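Carbohydrate esterase (Metagenome, PDB 6TKX) probably hydrolyses feruloyl and acetyl esters on complex xylans, as a bifunctional carbohydrate esterase with an alpha/beta-hydrolase fold. Local coordinates at residues A11-S16 / L38-K43; S18-N23 / N33-L38; K47-I52 / P119-I124. All coordinates share one frame; numbering follows the deposited sequence.

Contact 1. Residues A11-S16 / L38-K43; sequences AEDTYS and LPKEQK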
loop_
_atom_site.group_PDB
_atom_site.type_symbol
_atom_site.label_atom_id
_atom_site.label_comp_id
_atom_site.label_asym_id
_atom_site.label_seq_id
_atom_site.Cartn_x
_atom_site.Cartn_y
_atom_site.Cartn_z
ATOM N N ALA A 11 -2.343 -14.314 13.753
ATOM C CA ALA A 11 -2.456 -15.374 14.751
ATOM C C ALA A 11 -1.466 -16.505 14.466
ATOM O O ALA A 11 -1.078 -16.756 13.317
ATOM C CB ALA A 11 -3.887 -15.908 14.768
ATOM N N GLU A 12 -1.053 -17.205 15.533
ATOM C CA GLU A 12 0.086 -18.118 15.423
ATOM C C GLU A 12 -0.193 -19.295 14.489
ATOM O O GLU A 12 0.715 -19.749 13.776
ATOM C CB GLU A 12 0.483 -18.625 16.806
ATOM C CG GLU A 12 1.632 -19.655 16.787
ATOM C CD GLU A 12 1.166 -21.118 16.839
ATOM O OE1 GLU A 12 -0.066 -21.338 16.952
ATOM O OE2 GLU A 12 2.037 -22.046 16.762
ATOM N N ASP A 13 -1.429 -19.779 14.447
ATOM C CA ASP A 13 -1.746 -20.977 13.684
ATOM C C ASP A 13 -2.028 -20.687 12.211
ATOM O O ASP A 13 -2.372 -21.608 11.469
ATOM C CB ASP A 13 -2.938 -21.706 14.347
ATOM C CG ASP A 13 -3.203 -23.126 13.753
ATOM O OD1 ASP A 13 -4.184 -23.286 12.976
ATOM O OD2 ASP A 13 -2.429 -24.078 14.055
ATOM N N THR A 14 -1.869 -19.445 11.758
ATOM C CA THR A 14 -2.108 -19.143 10.356
ATOM C C THR A 14 -0.840 -19.235 9.527
ATOM O O THR A 14 -0.914 -19.148 8.295
ATOM C CB THR A 14 -2.706 -17.730 10.160
ATOM O OG1 THR A 14 -1.711 -16.746 10.435
ATOM C CG2 THR A 14 -3.952 -17.455 11.066
ATOM N N TYR A 15 0.321 -19.382 10.159
ATOM C CA TYR A 15 1.563 -19.484 9.401
ATOM C C TYR A 15 2.488 -20.576 9.934
ATOM O O TYR A 15 2.542 -20.866 11.135
ATOM C CB TYR A 15 2.341 -18.154 9.387
ATOM C CG TYR A 15 2.721 -17.655 10.758
ATOM C CD1 TYR A 15 3.912 -18.047 11.353
ATOM C CD2 TYR A 15 1.889 -16.786 11.458
ATOM C CE1 TYR A 15 4.266 -17.598 12.590
ATOM C CE2 TYR A 15 2.234 -16.321 12.705
ATOM C CZ TYR A 15 3.421 -16.741 13.274
ATOM O OH TYR A 15 3.780 -16.276 14.512
ATOM N N SER A 16 3.262 -21.136 9.006
ATOM C CA SER A 16 4.314 -22.096 9.314
ATOM C C SER A 16 5.639 -21.419 9.633
ATOM O O SER A 16 6.456 -21.979 10.377
ATOM C CB SER A 16 4.507 -23.045 8.130
ATOM O OG SER A 16 5.055 -22.355 7.013
ATOM N N LEU A 38 4.896 -17.223 6.021
ATOM C CA LEU A 38 4.468 -18.182 5.016
ATOM C C LEU A 38 3.286 -18.976 5.543
ATOM O O LEU A 38 3.196 -19.245 6.743
ATOM C CB LEU A 38 5.614 -19.129 4.625
ATOM C CG LEU A 38 6.947 -18.397 4.372
ATOM C CD1 LEU A 38 8.113 -19.357 4.117
ATOM C CD2 LEU A 38 6.794 -17.384 3.224
ATOM N N PRO A 39 2.350 -19.347 4.684
ATOM C CA PRO A 39 1.137 -20.009 5.170
ATOM C C PRO A 39 1.411 -21.273 5.981
ATOM O O PRO A 39 2.489 -21.877 5.923
ATOM C CB PRO A 39 0.376 -20.339 3.875
ATOM C CG PRO A 39 0.817 -19.324 2.907
ATOM C CD PRO A 39 2.229 -18.933 3.274
ATOM N N LYS A 40 0.384 -21.670 6.741
ATOM C CA LYS A 40 0.379 -22.968 7.416
ATOM C C LYS A 40 0.453 -24.097 6.399
ATOM O O LYS A 40 1.387 -24.903 6.414
ATOM C CB LYS A 40 -0.872 -23.104 8.300
ATOM C CG LYS A 40 -0.933 -24.387 9.166
ATOM C CD LYS A 40 -2.009 -24.319 10.262
ATOM C CE LYS A 40 -2.452 -25.707 10.775
ATOM N NZ LYS A 40 -1.514 -26.299 11.752
ATOM N N GLU A 41 -0.519 -24.161 5.493
ATOM C CA GLU A 41 -0.466 -25.146 4.422
ATOM C C GLU A 41 0.859 -24.977 3.694
ATOM O O GLU A 41 1.024 -24.055 2.892
ATOM C CB GLU A 41 -1.652 -25.010 3.471
ATOM C CG GLU A 41 -2.994 -25.459 4.071
ATOM C CD GLU A 41 -3.653 -24.393 4.932
ATOM O OE1 GLU A 41 -3.167 -23.243 4.952
ATOM O OE2 GLU A 41 -4.665 -24.707 5.590
ATOM N N GLN A 42 1.816 -25.857 3.983
ATOM C CA GLN A 42 3.177 -25.682 3.500
ATOM C C GLN A 42 3.288 -26.087 2.032
ATOM O O GLN A 42 2.639 -27.033 1.582
ATOM C CB GLN A 42 4.168 -26.492 4.351
ATOM C CG GLN A 42 4.171 -26.117 5.852
ATOM C CD GLN A 42 5.316 -26.771 6.655
ATOM O OE1 GLN A 42 6.371 -27.105 6.099
ATOM N NE2 GLN A 42 5.104 -26.951 7.969
ATOM N N LYS A 43 4.098 -25.330 1.283
ATOM C CA LYS A 43 4.338 -25.574 -0.132
ATOM C C LYS A 43 5.791 -25.217 -0.435
ATOM O O LYS A 43 6.540 -24.722 0.421
ATOM C CB LYS A 43 3.405 -24.771 -1.063
ATOM C CG LYS A 43 1.915 -24.863 -0.751
ATOM C CD LYS A 43 1.023 -24.181 -1.820
ATOM C CE LYS A 43 0.835 -22.653 -1.631
ATOM N NZ LYS A 43 -0.321 -22.166 -2.467
#
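Lys40 lays its aliphatic chain beside Asp13, crossing it at a slant. The contact closes the open end of a beta hairpin, where strand 15-23 begins and strand 33-39 ends, at the edge of the alpha/beta-hydrolase sheet. CD of Lys40 sits 3.0 Å from the backbone O of Asp13. The chain leaves with CG opposite the backbone N and stays extended to CE. It bends only at the last torsion (chi4 80°), and that turn carries NZ to the carboxylate. The salt bridge is long and weak, with NZ of Lys40 3.3 Å from OD2 of Asp13. One carboxylate oxygen, OD1, lies instead against CD and CE of Lys40.

Asp13 belongs to a short 3-10 turn, residues 12-14. Ala11 O takes two bonds there, from N and from OG1 of Thr14. The Thr14 side chain touches Ala72 and Leu75 of helix 63-77. Tyr15 stands opposite Pro39 in a non-hydrogen-bonded antiparallel position, with the two side chains leaving in different directions. The Tyr15 ring leads off to Tyr37, and Glu12 O lies over the centre of one ring face.

The firmer bonds gather at Ser16. Its N donates to Leu38 O at 2.9 Å and more weakly to Pro39 O. CB of Ser16 also packs on CG of Gln42, 3.8 Å away. At chi1 68° OG sits between its own backbone N and carbonyl carbon, facing Pro39 O. OG of Ser16 then donates to Pro39 O at 2.8 Å, from 31° off the carbonyl plane.

Contact 2. Residues S18-N23 / N33-L38; sequences SWTNVN and NLDIYL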
loop_
_atom_site.group_PDB
_atom_site.type_symbol
_atom_site.label_atom_id
_atom_site.label_comp_id
_atom_site.label_asym_id
_atom_site.label_seq_id
_atom_site.Cartn_x
_atom_site.Cartn_y
_atom_site.Cartn_z
ATOM N N SER A 18 8.000 -17.568 10.022
ATOM C CA SER A 18 7.915 -16.180 10.439
ATOM C C SER A 18 9.347 -15.675 10.510
ATOM O O SER A 18 10.195 -16.334 11.112
ATOM C CB SER A 18 7.164 -16.109 11.790
ATOM O OG SER A 18 7.834 -15.363 12.792
ATOM N N TRP A 19 9.635 -14.561 9.822
ATOM C CA TRP A 19 10.865 -13.786 10.014
ATOM C C TRP A 19 10.451 -12.356 10.358
ATOM O O TRP A 19 9.760 -11.708 9.564
ATOM C CB TRP A 19 11.763 -13.746 8.765
ATOM C CG TRP A 19 12.376 -15.019 8.210
ATOM C CD1 TRP A 19 13.659 -15.473 8.422
ATOM C CD2 TRP A 19 11.771 -15.955 7.306
ATOM N NE1 TRP A 19 13.870 -16.619 7.724
ATOM C CE2 TRP A 19 12.737 -16.948 7.031
ATOM C CE3 TRP A 19 10.504 -16.067 6.722
ATOM C CZ2 TRP A 19 12.484 -18.037 6.193
ATOM C CZ3 TRP A 19 10.242 -17.163 5.893
ATOM C CH2 TRP A 19 11.235 -18.128 5.631
ATOM N N THR A 20 10.893 -11.845 11.501
ATOM C CA THR A 20 10.448 -10.532 11.941
ATOM C C THR A 20 11.623 -9.581 12.065
ATOM O O THR A 20 12.750 -9.983 12.353
ATOM C CB THR A 20 9.664 -10.552 13.309
ATOM O OG1 THR A 20 10.488 -11.010 14.384
ATOM C CG2 THR A 20 8.424 -11.423 13.206
ATOM N N ASN A 21 11.312 -8.318 11.814
ATOM C CA ASN A 21 12.246 -7.203 11.887
ATOM C C ASN A 21 13.470 -7.446 11.022
ATOM O O ASN A 21 14.607 -7.254 11.443
ATOM C CB ASN A 21 12.612 -6.905 13.326
ATOM C CG ASN A 21 11.404 -6.427 14.120
ATOM O OD1 ASN A 21 10.797 -5.387 13.803
ATOM N ND2 ASN A 21 11.038 -7.186 15.144
ATOM N N VAL A 22 13.192 -7.873 9.792
ATOM C CA VAL A 22 14.175 -7.944 8.718
ATOM C C VAL A 22 14.321 -6.566 8.067
ATOM O O VAL A 22 13.335 -5.970 7.618
ATOM C CB VAL A 22 13.738 -8.992 7.682
ATOM C CG1 VAL A 22 14.724 -9.008 6.497
ATOM C CG2 VAL A 22 13.597 -10.382 8.305
ATOM N N ASN A 23 15.552 -6.061 7.987
ATOM C CA ASN A 23 15.789 -4.786 7.322
ATOM C C ASN A 23 15.879 -4.952 5.815
ATOM O O ASN A 23 16.577 -5.833 5.305
ATOM C CB ASN A 23 17.073 -4.140 7.829
ATOM C CG ASN A 23 17.274 -2.741 7.280
ATOM O OD1 ASN A 23 17.569 -2.567 6.092
ATOM N ND2 ASN A 23 17.148 -1.731 8.150
ATOM N N ASN A 33 12.349 -1.808 8.365
ATOM C CA ASN A 33 12.172 -3.229 8.640
ATOM C C ASN A 33 10.862 -3.726 8.055
ATOM O O ASN A 33 9.968 -2.955 7.698
ATOM C CB ASN A 33 12.208 -3.504 10.142
ATOM C CG ASN A 33 13.563 -3.277 10.742
ATOM O OD1 ASN A 33 14.559 -3.223 10.039
ATOM N ND2 ASN A 33 13.614 -3.154 12.064
ATOM N N LEU A 34 10.756 -5.049 7.980
ATOM C CA LEU A 34 9.556 -5.718 7.528
ATOM C C LEU A 34 9.471 -7.085 8.189
ATOM O O LEU A 34 10.444 -7.574 8.767
ATOM C CB LEU A 34 9.534 -5.873 6.010
ATOM C CG LEU A 34 10.691 -6.511 5.272
ATOM C CD1 LEU A 34 10.819 -7.969 5.522
ATOM C CD2 LEU A 34 10.445 -6.293 3.804
ATOM N N ASP A 35 8.295 -7.706 8.083
ATOM C CA ASP A 35 8.059 -9.045 8.612
ATOM C C ASP A 35 7.508 -9.911 7.486
ATOM O O ASP A 35 6.843 -9.398 6.582
ATOM C CB ASP A 35 7.071 -9.034 9.806
ATOM C CG ASP A 35 7.462 -8.049 10.904
ATOM O OD1 ASP A 35 8.662 -7.893 11.174
ATOM O OD2 ASP A 35 6.552 -7.410 11.496
ATOM N N ILE A 36 7.797 -11.217 7.535
ATOM C CA ILE A 36 7.464 -12.171 6.480
ATOM C C ILE A 36 6.817 -13.384 7.110
ATOM O O ILE A 36 7.347 -13.928 8.088
ATOM C CB ILE A 36 8.712 -12.601 5.675
ATOM C CG1 ILE A 36 9.322 -11.375 4.975
ATOM C CG2 ILE A 36 8.337 -13.697 4.677
ATOM C CD1 ILE A 36 10.596 -11.631 4.215
ATOM N N TYR A 37 5.708 -13.838 6.528
ATOM C CA TYR A 37 4.994 -15.006 7.021
ATOM C C TYR A 37 4.645 -15.920 5.855
ATOM O O TYR A 37 4.137 -15.457 4.832
ATOM C CB TYR A 37 3.711 -14.626 7.770
ATOM C CG TYR A 37 3.939 -13.654 8.899
ATOM C CD1 TYR A 37 4.192 -14.115 10.179
ATOM C CD2 TYR A 37 3.908 -12.265 8.689
ATOM C CE1 TYR A 37 4.414 -13.242 11.224
ATOM C CE2 TYR A 37 4.122 -11.377 9.746
ATOM C CZ TYR A 37 4.375 -11.893 11.026
ATOM O OH TYR A 37 4.590 -11.092 12.116
ATOM N N LEU A 38 4.896 -17.223 6.021
ATOM C CA LEU A 38 4.468 -18.182 5.016
ATOM C C LEU A 38 3.286 -18.976 5.543
ATOM O O LEU A 38 3.196 -19.245 6.743
ATOM C CB LEU A 38 5.614 -19.129 4.625
ATOM C CG LEU A 38 6.947 -18.397 4.372
ATOM C CD1 LEU A 38 8.113 -19.357 4.117
ATOM C CD2 LEU A 38 6.794 -17.384 3.224
#
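Trp19 packs its six-membered ring against Ile36 and Leu38 on one face of an antiparallel beta hairpin. Strands 15-23 and 33-39 form this hairpin at the edge of the alpha/beta-hydrolase sheet. This is the tight part of the contact. Leu38 CD1 comes to the ring edge, 3.5 Å from CZ3 of Trp19, and Leu38 CG lies in the ring plane. CG2 of Ile36 approaches CE3 of Trp19 obliquely. Tyr115 meets the indole edge-to-face and also touches Ile36 and Val22. Farther along, CB of Val22 rests on CD1 of Leu34 at 3.8 Å. Leu34 and Ile36 also touch strand 80-84, the next strand of the sheet. Trp19 and Ile36 exchange two backbone hydrogen bonds.

The solvent side is looser: Thr20 and Asn21 are exposed, and Ser18, Asn23 and Asn33 lie on the face of the buried Tyr37. CB of Ser18 lies obliquely to the Tyr37 ring, 3.9 Å from its CD1. Asn33 OD1 lies 3.5 Å from CB of Asn23, with the two amide planes 79° apart. The amide of Asn23 turns to Ala25 and Asp27.

Asn21 and Val22 both face Leu34, making a G1 beta bulge. Asn21 has positive phi (55°). OD2 of Asp35 makes a salt bridge with Lys63, which also hydrogen-bonds Asn21 OD1. The Asn21 N-H points almost straight at OD1 of Asp35, 2.8 Å away, nearly end-on to the C-O bond.

Contact 3. Residues K47-I52 / P119-I124; sequences KAIIII and PSFIGI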
loop_
_atom_site.group_PDB
_atom_site.type_symbol
_atom_site.label_atom_id
_atom_site.label_comp_id
_atom_site.label_asym_id
_atom_site.label_seq_id
_atom_site.Cartn_x
_atom_site.Cartn_y
_atom_site.Cartn_z
ATOM N N LYS A 47 3.542 -17.443 -3.789
ATOM C CA LYS A 47 3.426 -16.094 -4.327
ATOM C C LYS A 47 3.179 -15.115 -3.176
ATOM O O LYS A 47 2.655 -15.483 -2.118
ATOM C CB LYS A 47 2.320 -16.059 -5.380
ATOM C CG LYS A 47 2.734 -16.835 -6.639
ATOM C CD LYS A 47 1.564 -17.354 -7.450
ATOM C CE LYS A 47 2.033 -17.872 -8.835
ATOM N NZ LYS A 47 0.903 -18.410 -9.664
ATOM N N ALA A 48 3.597 -13.872 -3.382
ATOM C CA ALA A 48 3.781 -12.907 -2.306
ATOM C C ALA A 48 2.807 -11.734 -2.408
ATOM O O ALA A 48 2.485 -11.269 -3.507
ATOM C CB ALA A 48 5.224 -12.391 -2.320
ATOM N N ILE A 49 2.347 -11.266 -1.247
ATOM C CA ILE A 49 1.506 -10.079 -1.106
ATOM C C ILE A 49 2.179 -9.183 -0.077
ATOM O O ILE A 49 2.370 -9.602 1.074
ATOM C CB ILE A 49 0.071 -10.414 -0.641
ATOM C CG1 ILE A 49 -0.644 -11.389 -1.585
ATOM C CG2 ILE A 49 -0.772 -9.126 -0.453
ATOM C CD1 ILE A 49 -1.111 -10.789 -2.897
ATOM N N ILE A 50 2.544 -7.964 -0.481
ATOM C CA ILE A 50 3.069 -6.957 0.438
ATOM C C ILE A 50 1.917 -6.146 1.021
ATOM O O ILE A 50 0.963 -5.785 0.309
ATOM C CB ILE A 50 4.075 -6.042 -0.271
ATOM C CG1 ILE A 50 5.323 -6.842 -0.622
ATOM C CG2 ILE A 50 4.378 -4.853 0.596
ATOM C CD1 ILE A 50 6.384 -6.043 -1.356
ATOM N N ILE A 51 1.999 -5.843 2.318
ATOM C CA ILE A 51 0.929 -5.116 2.992
ATOM C C ILE A 51 1.506 -3.901 3.707
ATOM O O ILE A 51 2.661 -3.894 4.139
ATOM C CB ILE A 51 0.127 -6.034 3.949
ATOM C CG1 ILE A 51 0.921 -6.404 5.203
ATOM C CG2 ILE A 51 -0.298 -7.300 3.192
ATOM C CD1 ILE A 51 0.088 -7.208 6.282
ATOM N N ILE A 52 0.694 -2.847 3.795
ATOM C CA ILE A 52 1.122 -1.566 4.348
ATOM C C ILE A 52 0.034 -0.982 5.249
ATOM O O ILE A 52 -1.111 -0.807 4.817
ATOM C CB ILE A 52 1.450 -0.557 3.239
ATOM C CG1 ILE A 52 2.239 -1.226 2.116
ATOM C CG2 ILE A 52 2.186 0.624 3.810
ATOM C CD1 ILE A 52 2.515 -0.236 0.953
ATOM N N PRO A 119 8.640 -15.164 -6.855
ATOM C CA PRO A 119 8.502 -13.759 -7.266
ATOM C C PRO A 119 7.775 -13.567 -8.592
ATOM O O PRO A 119 7.574 -12.428 -9.021
ATOM C CB PRO A 119 9.966 -13.293 -7.349
ATOM C CG PRO A 119 10.782 -14.582 -7.505
ATOM C CD PRO A 119 9.866 -15.752 -7.419
ATOM N N SER A 120 7.379 -14.656 -9.235
ATOM C CA SER A 120 6.413 -14.671 -10.322
ATOM C C SER A 120 5.237 -13.731 -10.077
ATOM O O SER A 120 4.612 -13.257 -11.033
ATOM C CB SER A 120 5.926 -16.119 -10.500
ATOM O OG SER A 120 4.765 -16.234 -11.293
ATOM N N PHE A 121 4.905 -13.471 -8.814
ATOM C CA PHE A 121 3.773 -12.609 -8.494
ATOM C C PHE A 121 4.018 -11.910 -7.165
ATOM O O PHE A 121 4.194 -12.568 -6.135
ATOM C CB PHE A 121 2.484 -13.414 -8.436
ATOM C CG PHE A 121 1.272 -12.594 -8.123
ATOM C CD1 PHE A 121 0.900 -12.345 -6.810
ATOM C CD2 PHE A 121 0.502 -12.069 -9.132
ATOM C CE1 PHE A 121 -0.222 -11.599 -6.516
ATOM C CE2 PHE A 121 -0.621 -11.325 -8.846
ATOM C CZ PHE A 121 -0.988 -11.097 -7.532
ATOM N N ILE A 122 4.008 -10.582 -7.187
ATOM C CA ILE A 122 4.163 -9.763 -5.985
ATOM C C ILE A 122 3.038 -8.733 -6.006
ATOM O O ILE A 122 3.176 -7.662 -6.600
ATOM C CB ILE A 122 5.538 -9.089 -5.913
ATOM C CG1 ILE A 122 6.635 -10.162 -6.013
ATOM C CG2 ILE A 122 5.675 -8.209 -4.643
ATOM C CD1 ILE A 122 8.014 -9.623 -5.687
ATOM N N GLY A 123 1.884 -9.076 -5.390
ATOM C CA GLY A 123 0.810 -8.118 -5.168
ATOM C C GLY A 123 1.058 -7.161 -3.980
ATOM O O GLY A 123 1.963 -7.343 -3.150
ATOM N N ILE A 124 0.239 -6.106 -3.900
ATOM C CA ILE A 124 0.454 -5.101 -2.865
ATOM C C ILE A 124 -0.890 -4.557 -2.390
ATOM O O ILE A 124 -1.859 -4.467 -3.149
ATOM C CB ILE A 124 1.424 -4.000 -3.352
ATOM C CG1 ILE A 124 1.789 -3.087 -2.167
ATOM C CG2 ILE A 124 0.817 -3.184 -4.514
ATOM C CD1 ILE A 124 3.160 -2.413 -2.301
#
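Ala48, Ile49 and Ile50 run beside Ile122, Gly123 and Ile124 as parallel neighbours in the central sheet. The axes of the short strand segments approach to 4.4 Å and cross at -22°.

Three backbone hydrogen bonds form the ladder. Ala48 N donates to Phe121 O, and Ala48 O receives Gly123 N. Ile50 N closes the series on Gly123 O at 2.8 Å. CA-H...O contacts fill in between, including Ile124 CA to Ile50 O at 3.3 Å. On its far side strand 46-52 bonds to strand 80-84.

Apolar contacts cover both faces. On the face of Ile50 and Ile124, CG2 of Ile50 meets CD1 of Ile124 at 4.0 Å. The longer branch of Ile50 stands out from the sheet, and its CD1 lies 4.0 Å from CG2 of Ile122. CD1 of Ile124 also touches CD1 of Ile52. Helix 96-110 covers this face through Val101, Ile105 and Arg109. On the opposite face, Ile49 bends at chi2 (-74°). This brings its CD1 over Gly123 and into the plane of the Phe121 ring, at the edge, 3.8 Å from CE1. Gly123 has no side chain, which leaves room for this methyl. Ile49 and Ile51 are backed by Leu74 of helix 63-77.

Lys47 adds a mixed contact at the strand start. The aliphatic part of Lys47 crosses Phe121 at about a right angle, with CG 3.9 Å from CB of Phe121. NZ of Lys47 is hydrogen-bonded to Ser290 O.

Ile52 touches the probable GxSxG nucleophile elbow at the end of strand 121-127. Parallel strands with helices on both faces are the core of the alpha/beta-hydrolase fold.

Contacts 1 and 2 hold the same two elements, strands 15-23 and 33-39. Contact 2 is nested within the loop that contact 1 closes. They share Leu38, and Tyr15 of one packs on Tyr37 of the other. Both are only partly buried, and charged or amide groups mix with apolar ones. Contact 3 lies nearer the centre of the chain, in the parallel part of the same sheet. Its chemistry is mostly backbone ladder and isoleucine packing. It does not touch contact 2; their nearest atoms are about 7 Å apart, and strand 80-84 bonds to both strand 33-39 and strand 46-52. The sheet thus passes from a mixed polar and apolar antiparallel edge to a largely apolar parallel core.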